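Local atomic coordinates of RV1873 (Mycobacterium tuberculosis, PDB entry 2JEK), a protein that is of unknown function, a conserved, all-alpha member of the DUF1810 family built as a right-handed superhelix. Residues S23-L28 and L78-G83. Residues are numbered along the deposited sequence; the frame is centred on the assembly and turned at random.
Sequences SVVEEL and LHECTG
Leu28 lays its CD1 methyl against Cys81, 3.7 Å from CB and 3.9 Å from SG, so that one branch meets both side-chain atoms of the cysteine. The same methyl lies 3.9 Å from Cys81 O and also touches the backbone of that residue. With SG anti to its carbonyl carbon (chi1 -72°), the thiol reaches across to helix 21-29, where Val24 CG1 meets it at 4.1 Å. Val24 and Leu28 stand one helical turn apart, and Cys81 touches both; at these separations the three make an apolar, van der Waals contact. Phe42 and Val41 also pack on the cysteine, while Trp37 and Val41 adjoin Val24, consistent with the burial of both residues.

Beside it, Val25 and Glu80 cross at about a right angle. The extended glutamate chain, CG anti to the backbone N (chi1 164°), brings up its carboxylate. Val25 CG2 lies 3.9 to 4.0 Å from CD, OE1 and OE2 of Glu80, so the methyl rests over the flat of the carboxylate. This is polar-to-methyl packing; OE1 is hydrogen-bonded to Tyr21 OH, at the start of the helix that carries Val25, which would limit the swing of the acid.

The axes of the two short segments approach to 10.1 Å at an angle of 24°, with 178 Å² buried in all. Such a modest interface between nearly parallel helices, made by a cysteine, two valines and a leucine, with the acid of Glu80 at its edge, is plain helix-helix packing, here joining helix 21-29 to helix 74-87 within the all-alpha, right-handed superhelix of this DUF1810 protein.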
ATOM      1  N   SER A  23      -4.181  15.198   3.930  1.00  8.29           N
ATOM      2  CA  SER A  23      -2.754  15.505   3.821  1.00  9.02           C
ATOM      3  C   SER A  23      -2.036  14.445   2.977  1.00  9.03           C
ATOM      4  O   SER A  23      -1.109  14.751   2.236  1.00 10.04           O
ATOM      5  CB  SER A  23      -2.117  15.651   5.208  1.00  9.60           C
ATOM      6  OG  SER A  23      -2.073  14.432   5.923  1.00 12.93           O
ATOM      7  N   VAL A  24      -2.476  13.196   3.093  1.00  8.09           N
ATOM      8  CA  VAL A  24      -1.932  12.120   2.268  1.00  8.47           C
ATOM      9  C   VAL A  24      -2.102  12.439   0.791  1.00  9.00           C
ATOM     10  O   VAL A  24      -1.136  12.395   0.016  1.00  8.99           O
ATOM     11  CB  VAL A  24      -2.638  10.791   2.580  1.00  8.28           C
ATOM     12  CG1 VAL A  24      -2.196   9.691   1.590  1.00  9.01           C
ATOM     13  CG2 VAL A  24      -2.355  10.376   4.003  1.00  8.97           C
ATOM     14  N   VAL A  25      -3.338  12.757   0.414  1.00  9.24           N
ATOM     15  CA  VAL A  25      -3.683  13.117  -0.960  1.00 11.19           C
ATOM     16  C   VAL A  25      -2.859  14.310  -1.443  1.00 10.99           C
ATOM     17  O   VAL A  25      -2.305  14.273  -2.548  1.00 10.91           O
ATOM     18  CB  VAL A  25      -5.217  13.351  -1.101  1.00 11.31           C
ATOM     19  CG1 VAL A  25      -5.574  14.025  -2.415  1.00 13.90           C
ATOM     20  CG2 VAL A  25      -5.948  12.012  -0.984  1.00 13.91           C
ATOM     21  N   GLU A  26      -2.725  15.332  -0.598  1.00 11.17           N
ATOM     22  CA  GLU A  26      -1.963  16.514  -0.992  1.00 11.31           C
ATOM     23  C   GLU A  26      -0.484  16.187  -1.182  1.00 11.15           C
ATOM     24  O   GLU A  26       0.137  16.645  -2.140  1.00 11.68           O
ATOM     25  CB  GLU A  26      -2.154  17.666   0.003  1.00 12.00           C
ATOM     26  CG  GLU A  26      -3.620  18.115   0.200  1.00 14.84           C
ATOM     27  CD  GLU A  26      -4.169  18.969  -0.941  1.00 19.72           C
ATOM     28  OE1 GLU A  26      -3.464  19.160  -1.952  1.00 16.69           O
ATOM     29  OE2 GLU A  26      -5.316  19.454  -0.813  1.00 23.11           O
ATOM     30  N   GLU A  27       0.075  15.369  -0.293  1.00  9.95           N
ATOM     31  CA  GLU A  27       1.477  14.969  -0.378  1.00 10.26           C
ATOM     32  C   GLU A  27       1.747  14.142  -1.628  1.00 10.43           C
ATOM     33  O   GLU A  27       2.760  14.343  -2.310  1.00 12.35           O
ATOM     34  CB  GLU A  27       1.883  14.201   0.886  1.00  8.97           C
ATOM     35  CG  GLU A  27       2.063  15.149   2.050  1.00  9.05           C
ATOM     36  CD  GLU A  27       2.138  14.486   3.388  1.00 11.14           C
ATOM     37  OE1 GLU A  27       2.540  13.303   3.466  1.00 10.14           O
ATOM     38  OE2 GLU A  27       1.820  15.183   4.376  1.00 12.40           O
ATOM     39  N   LEU A  28       0.844  13.214  -1.932  1.00 10.97           N
ATOM     40  CA  LEU A  28       1.014  12.391  -3.121  1.00 11.22           C
ATOM     41  C   LEU A  28       0.762  13.183  -4.406  1.00 12.61           C
ATOM     42  O   LEU A  28       1.477  12.978  -5.390  1.00 14.31           O
ATOM     43  CB  LEU A  28       0.143  11.138  -3.044  1.00 10.74           C
ATOM     44  CG  LEU A  28       0.461  10.183  -1.887  1.00  9.27           C
ATOM     45  CD1 LEU A  28      -0.501   8.997  -1.954  1.00 10.06           C
ATOM     46  CD2 LEU A  28       1.928   9.713  -1.880  1.00 12.16           C
ATOM     47  N   LEU A  78      -7.150   3.342  -2.026  1.00  7.04           N
ATOM     48  CA  LEU A  78      -5.888   2.703  -2.394  1.00  7.70           C
ATOM     49  C   LEU A  78      -5.581   2.887  -3.876  1.00  7.40           C
ATOM     50  O   LEU A  78      -4.435   3.137  -4.259  1.00  7.89           O
ATOM     51  CB  LEU A  78      -5.889   1.224  -1.993  1.00  7.87           C
ATOM     52  CG  LEU A  78      -4.599   0.460  -2.305  1.00  7.82           C
ATOM     53  CD1 LEU A  78      -3.405   1.054  -1.556  1.00  8.46           C
ATOM     54  CD2 LEU A  78      -4.721  -1.006  -1.965  1.00  9.89           C
ATOM     55  N   HIS A  79      -6.612   2.791  -4.714  1.00  7.38           N
ATOM     56  CA  HIS A  79      -6.411   3.049  -6.134  1.00  7.43           C
ATOM     57  C   HIS A  79      -6.090   4.526  -6.371  1.00  8.17           C
ATOM     58  O   HIS A  79      -5.245   4.865  -7.214  1.00  9.33           O
ATOM     59  CB  HIS A  79      -7.638   2.643  -6.944  1.00  8.52           C
ATOM     60  CG  HIS A  79      -7.835   1.163  -7.039  1.00  8.15           C
ATOM     61  ND1 HIS A  79      -7.063   0.364  -7.853  1.00 12.24           N
ATOM     62  CD2 HIS A  79      -8.743   0.345  -6.460  1.00 11.97           C
ATOM     63  CE1 HIS A  79      -7.479  -0.887  -7.763  1.00 13.38           C
ATOM     64  NE2 HIS A  79      -8.497  -0.926  -6.922  1.00 15.29           N
ATOM     65  N   GLU A  80      -6.759   5.415  -5.631  1.00  8.86           N
ATOM     66  CA  GLU A  80      -6.445   6.841  -5.736  1.00  9.96           C
ATOM     67  C   GLU A  80      -4.979   7.106  -5.415  1.00  8.90           C
ATOM     68  O   GLU A  80      -4.280   7.795  -6.161  1.00  9.85           O
ATOM     69  CB  GLU A  80      -7.344   7.672  -4.812  1.00  9.87           C
ATOM     70  CG  GLU A  80      -6.830   9.095  -4.565  1.00 11.32           C
ATOM     71  CD  GLU A  80      -7.829   9.964  -3.829  1.00 12.05           C
ATOM     72  OE1 GLU A  80      -8.447   9.474  -2.855  1.00 14.13           O
ATOM     73  OE2 GLU A  80      -7.976  11.145  -4.213  1.00 16.61           O
ATOM     74  N   CYS A  81      -4.505   6.529  -4.313  1.00  7.56           N
ATOM     75  CA  CYS A  81      -3.149   6.799  -3.848  1.00  7.94           C
ATOM     76  C   CYS A  81      -2.134   6.190  -4.788  1.00  7.69           C
ATOM     77  O   CYS A  81      -1.115   6.796  -5.068  1.00  8.08           O
ATOM     78  CB  CYS A  81      -2.976   6.269  -2.428  1.00  7.92           C
ATOM     79  SG  CYS A  81      -3.866   7.240  -1.187  1.00  8.02           S
ATOM     80  N   THR A  82      -2.411   4.985  -5.272  1.00  7.70           N
ATOM     81  CA  THR A  82      -1.540   4.337  -6.257  1.00  7.14           C
ATOM     82  C   THR A  82      -1.465   5.172  -7.539  1.00  8.46           C
ATOM     83  O   THR A  82      -0.373   5.401  -8.068  1.00  8.96           O
ATOM     84  CB  THR A  82      -2.062   2.922  -6.556  1.00  7.89           C
ATOM     85  OG1 THR A  82      -2.066   2.170  -5.336  1.00  8.17           O
ATOM     86  CG2 THR A  82      -1.202   2.195  -7.597  1.00  7.99           C
ATOM     87  N   GLY A  83      -2.626   5.630  -8.012  1.00  9.60           N
ATOM     88  CA  GLY A  83      -2.699   6.445  -9.226  1.00 10.51           C
ATOM     89  C   GLY A  83      -1.941   7.755  -9.125  1.00 10.18           C
ATOM     90  O   GLY A  83      -1.257   8.176 -10.086  1.00 10.30           O
TER